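Local coordinates for Low molecular weight protein-tyrosine-phosphatase PtpA (Staphylococcus aureus, PDB 3ROF), which hydrolyses the phosphate ester of phosphotyrosine in proteins and probably acts as a secreted effector that counteracts host defences during infection, at residues I17-I26 against D125-Y136. Numbering follows the deposited sequence.
Sequences ICRSPMAEAI and DPYYTNNFEGVY. With PO4 (phosphate ion), chain C.
Arg-19 lies flat against Asp-125: the guanidinium and carboxylate planes are only 9° apart, and CB of Asp-125 sits over the centre of the guanidinium face. The salt bridge is long, 3.6 Å from Arg-19 NH2 to Asp-125 OD2, and works through charge alone, because OD2 lies well out of the guanidinium plane and no N-H points at it. A bend at chi3 turns the arginine head back so that NE donates to PO4 O1 (2.8 Å) and NH2 to PO4 O2, both nearly straight, while NH1 pairs with Asp-91. Asp-125 OD1 comes within 2.6 Å of PO4 O3; the same OD1 caps the short helix 126-129 by accepting from Tyr-127 N, and OD2 is hydrogen-bonded to a polar side chain of the bound peptide.

Next to the ion, Cys-18 presses CB onto Pro-126 CG (3.6 Å) and turns SG to the edge of the Phe-132 ring, 4.9 Å from its centroid. One helical turn on, Met-22 reaches out with CG anti to the backbone N (chi1 -166°); its SD lies 3.8 Å from Val-135 CG1, and CE meets the Phe-132 ring edge at CD1. The axes of segments 19-26 and 132-136 run 44° apart, and residues 17-19 finish the phosphate-binding loop after strand 7-13; across the phosphate this P-loop meets Asp-125, probably the proton donor, consistent with the active site of low molecular weight tyrosine phosphatases.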
loop_
_atom_site.group_PDB
_atom_site.type_symbol
_atom_site.label_atom_id
_atom_site.label_comp_id
_atom_site.label_asym_id
_atom_site.label_seq_id
_atom_site.Cartn_x
_atom_site.Cartn_y
_atom_site.Cartn_z
ATOM N N ILE A 17 8.269 -0.680 5.807
ATOM C CA ILE A 17 8.423 0.163 6.974
ATOM C C ILE A 17 8.064 1.616 6.718
ATOM O O ILE A 17 7.670 2.289 7.673
ATOM C CB ILE A 17 9.827 0.010 7.639
ATOM C CG1 ILE A 17 10.967 0.217 6.625
ATOM C CG2 ILE A 17 9.938 -1.313 8.338
ATOM C CD1 ILE A 17 12.301 0.456 7.279
ATOM N N CYS A 18 8.189 2.108 5.486
ATOM C CA CYS A 18 7.940 3.540 5.259
ATOM C C CYS A 18 6.676 3.726 4.436
ATOM O O CYS A 18 5.638 4.194 4.962
ATOM C CB CYS A 18 9.116 4.227 4.576
ATOM S SG CYS A 18 10.660 4.171 5.537
ATOM N N ARG A 19 6.724 3.424 3.156
ATOM C CA ARG A 19 5.643 3.812 2.232
ATOM C C ARG A 19 4.375 3.003 2.366
ATOM O O ARG A 19 3.288 3.551 2.548
ATOM C CB ARG A 19 6.134 3.764 0.783
ATOM C CG ARG A 19 7.162 4.829 0.467
ATOM C CD ARG A 19 7.936 4.592 -0.833
ATOM N NE ARG A 19 8.799 3.450 -0.686
ATOM C CZ ARG A 19 9.466 2.874 -1.664
ATOM N NH1 ARG A 19 9.411 3.400 -2.883
ATOM N NH2 ARG A 19 10.197 1.785 -1.436
ATOM N N SER A 20 4.472 1.679 2.247
ATOM C CA SER A 20 3.248 0.899 2.265
ATOM C C SER A 20 2.550 0.907 3.627
ATOM O O SER A 20 1.329 0.884 3.636
ATOM C CB SER A 20 3.440 -0.511 1.705
ATOM O OG SER A 20 4.329 -1.320 2.464
ATOM N N PRO A 21 3.252 0.967 4.782
ATOM C CA PRO A 21 2.490 1.102 6.015
ATOM C C PRO A 21 1.748 2.436 6.060
ATOM O O PRO A 21 0.628 2.525 6.569
ATOM C CB PRO A 21 3.563 1.010 7.129
ATOM C CG PRO A 21 4.660 0.214 6.493
ATOM C CD PRO A 21 4.690 0.715 5.051
ATOM N N MET A 22 2.397 3.503 5.582
ATOM C CA MET A 22 1.726 4.779 5.598
ATOM C C MET A 22 0.429 4.725 4.776
ATOM O O MET A 22 -0.637 5.186 5.208
ATOM C CB MET A 22 2.640 5.898 5.064
ATOM C CG MET A 22 2.079 7.233 5.392
ATOM S SD MET A 22 2.848 8.637 4.548
ATOM C CE MET A 22 4.538 8.537 5.123
ATOM N N ALA A 23 0.537 4.176 3.563
ATOM C CA ALA A 23 -0.607 4.050 2.698
ATOM C C ALA A 23 -1.704 3.167 3.318
ATOM O O ALA A 23 -2.879 3.481 3.240
ATOM C CB ALA A 23 -0.198 3.527 1.329
ATOM N N GLU A 24 -1.292 2.027 3.914
ATOM C CA GLU A 24 -2.248 1.129 4.530
ATOM C C GLU A 24 -3.044 1.861 5.587
ATOM O O GLU A 24 -4.272 1.748 5.650
ATOM C CB GLU A 24 -1.527 -0.074 5.150
ATOM C CG GLU A 24 -2.419 -0.937 5.984
ATOM C CD GLU A 24 -1.735 -2.066 6.721
ATOM O OE1 GLU A 24 -0.526 -2.296 6.577
ATOM O OE2 GLU A 24 -2.459 -2.718 7.531
ATOM N N ALA A 25 -2.346 2.568 6.486
ATOM C CA ALA A 25 -3.030 3.218 7.595
ATOM C C ALA A 25 -3.978 4.320 7.094
ATOM O O ALA A 25 -5.091 4.464 7.589
ATOM C CB ALA A 25 -2.008 3.788 8.550
ATOM N N ILE A 26 -3.511 5.122 6.141
ATOM C CA ILE A 26 -4.347 6.189 5.600
ATOM C C ILE A 26 -5.597 5.588 4.937
ATOM O O ILE A 26 -6.703 6.045 5.135
ATOM C CB ILE A 26 -3.552 7.066 4.603
ATOM C CG1 ILE A 26 -2.457 7.839 5.319
ATOM C CG2 ILE A 26 -4.502 7.968 3.807
ATOM C CD1 ILE A 26 -1.434 8.439 4.398
ATOM N N ASP A 125 11.599 6.603 -2.109
ATOM C CA ASP A 125 11.708 5.900 -0.845
ATOM C C ASP A 125 12.245 6.814 0.254
ATOM O O ASP A 125 13.423 7.233 0.214
ATOM C CB ASP A 125 12.639 4.697 -1.019
ATOM C CG ASP A 125 12.693 3.782 0.191
ATOM O OD1 ASP A 125 12.084 4.115 1.229
ATOM O OD2 ASP A 125 13.355 2.716 0.067
ATOM N N PRO A 126 11.417 7.163 1.246
ATOM C CA PRO A 126 11.865 8.089 2.284
ATOM C C PRO A 126 12.787 7.436 3.296
ATOM O O PRO A 126 13.354 8.169 4.122
ATOM C CB PRO A 126 10.554 8.535 2.910
ATOM C CG PRO A 126 9.695 7.282 2.846
ATOM C CD PRO A 126 10.046 6.662 1.505
ATOM N N TYR A 127 13.045 6.145 3.200
ATOM C CA TYR A 127 14.129 5.538 3.969
ATOM C C TYR A 127 15.418 6.326 3.706
ATOM O O TYR A 127 16.253 6.486 4.600
ATOM C CB TYR A 127 14.310 4.095 3.525
ATOM C CG TYR A 127 15.404 3.349 4.220
ATOM C CD1 TYR A 127 15.104 2.595 5.321
ATOM C CD2 TYR A 127 16.701 3.313 3.722
ATOM C CE1 TYR A 127 16.065 1.834 5.964
ATOM C CE2 TYR A 127 17.683 2.549 4.346
ATOM C CZ TYR A 127 17.351 1.816 5.469
ATOM O OH TYR A 127 18.311 1.049 6.100
ATOM N N TYR A 128 15.587 6.772 2.454
ATOM C CA TYR A 128 16.708 7.595 2.065
ATOM C C TYR A 128 16.372 9.066 2.156
ATOM O O TYR A 128 17.126 9.844 2.746
ATOM C CB TYR A 128 17.156 7.229 0.640
ATOM C CG TYR A 128 17.607 5.786 0.506
ATOM C CD1 TYR A 128 18.778 5.374 1.097
ATOM C CD2 TYR A 128 16.832 4.831 -0.125
ATOM C CE1 TYR A 128 19.212 4.090 1.045
ATOM C CE2 TYR A 128 17.263 3.487 -0.192
ATOM C CZ TYR A 128 18.461 3.135 0.407
ATOM O OH TYR A 128 18.946 1.843 0.386
ATOM N N THR A 129 15.285 9.509 1.533
ATOM C CA THR A 129 15.079 10.942 1.373
ATOM C C THR A 129 14.664 11.631 2.665
ATOM O O THR A 129 14.769 12.854 2.763
ATOM C CB THR A 129 13.962 11.253 0.360
ATOM O OG1 THR A 129 12.721 10.803 0.907
ATOM C CG2 THR A 129 14.186 10.560 -0.985
ATOM N N ASN A 130 14.092 10.876 3.607
ATOM C CA ASN A 130 13.465 11.421 4.799
ATOM C C ASN A 130 12.241 12.295 4.483
ATOM O O ASN A 130 11.735 12.966 5.369
ATOM C CB ASN A 130 14.422 12.191 5.720
ATOM C CG ASN A 130 14.051 12.046 7.176
ATOM O OD1 ASN A 130 13.707 10.955 7.638
ATOM N ND2 ASN A 130 14.124 13.143 7.921
ATOM N N ASN A 131 11.736 12.243 3.247
ATOM C CA ASN A 131 10.624 13.099 2.857
ATOM C C ASN A 131 9.276 12.403 3.114
ATOM O O ASN A 131 8.509 12.105 2.181
ATOM C CB ASN A 131 10.761 13.524 1.400
ATOM C CG ASN A 131 9.753 14.554 1.017
ATOM O OD1 ASN A 131 9.073 15.117 1.867
ATOM N ND2 ASN A 131 9.626 14.801 -0.279
ATOM N N PHE A 132 8.973 12.168 4.381
ATOM C CA PHE A 132 7.740 11.486 4.719
ATOM C C PHE A 132 6.528 12.336 4.399
ATOM O O PHE A 132 5.481 11.779 4.030
ATOM C CB PHE A 132 7.797 11.056 6.193
ATOM C CG PHE A 132 8.750 9.933 6.408
ATOM C CD1 PHE A 132 8.339 8.617 6.311
ATOM C CD2 PHE A 132 10.100 10.175 6.674
ATOM C CE1 PHE A 132 9.234 7.575 6.480
ATOM C CE2 PHE A 132 10.996 9.108 6.850
ATOM C CZ PHE A 132 10.562 7.805 6.721
ATOM N N GLU A 133 6.647 13.659 4.516
ATOM C CA GLU A 133 5.534 14.532 4.151
ATOM C C GLU A 133 5.184 14.418 2.678
ATOM O O GLU A 133 4.004 14.416 2.301
ATOM C CB GLU A 133 5.820 15.978 4.542
ATOM C CG GLU A 133 4.607 16.851 4.340
ATOM C CD GLU A 133 4.827 18.263 4.829
ATOM O OE1 GLU A 133 5.695 18.437 5.720
ATOM O OE2 GLU A 133 4.146 19.189 4.320
ATOM N N GLY A 134 6.197 14.307 1.829
ATOM C CA GLY A 134 5.950 14.153 0.413
ATOM C C GLY A 134 5.226 12.872 0.100
ATOM O O GLY A 134 4.346 12.813 -0.763
ATOM N N VAL A 135 5.579 11.794 0.793
ATOM C CA VAL A 135 4.898 10.511 0.620
ATOM C C VAL A 135 3.439 10.620 1.046
ATOM O O VAL A 135 2.526 10.152 0.353
ATOM C CB VAL A 135 5.647 9.391 1.368
ATOM C CG1 VAL A 135 4.824 8.109 1.332
ATOM C CG2 VAL A 135 7.048 9.188 0.775
ATOM N N TYR A 136 3.220 11.238 2.202
ATOM C CA TYR A 136 1.862 11.486 2.692
ATOM C C TYR A 136 1.051 12.221 1.637
ATOM O O TYR A 136 -0.075 11.824 1.319
ATOM C CB TYR A 136 1.953 12.288 3.994
ATOM C CG TYR A 136 0.629 12.688 4.585
ATOM C CD1 TYR A 136 -0.101 11.815 5.366
ATOM C CD2 TYR A 136 0.125 13.948 4.361
ATOM C CE1 TYR A 136 -1.323 12.194 5.920
ATOM C CE2 TYR A 136 -1.092 14.350 4.887
ATOM C CZ TYR A 136 -1.798 13.477 5.673
ATOM O OH TYR A 136 -3.003 13.902 6.208
HETATM P P PO4 C . 9.986 1.416 2.284
HETATM O O1 PO4 C . 8.973 2.455 1.882
HETATM O O2 PO4 C . 10.390 0.526 1.130
HETATM O O3 PO4 C . 11.250 2.174 2.805
HETATM O O4 PO4 C . 9.521 0.617 3.478
#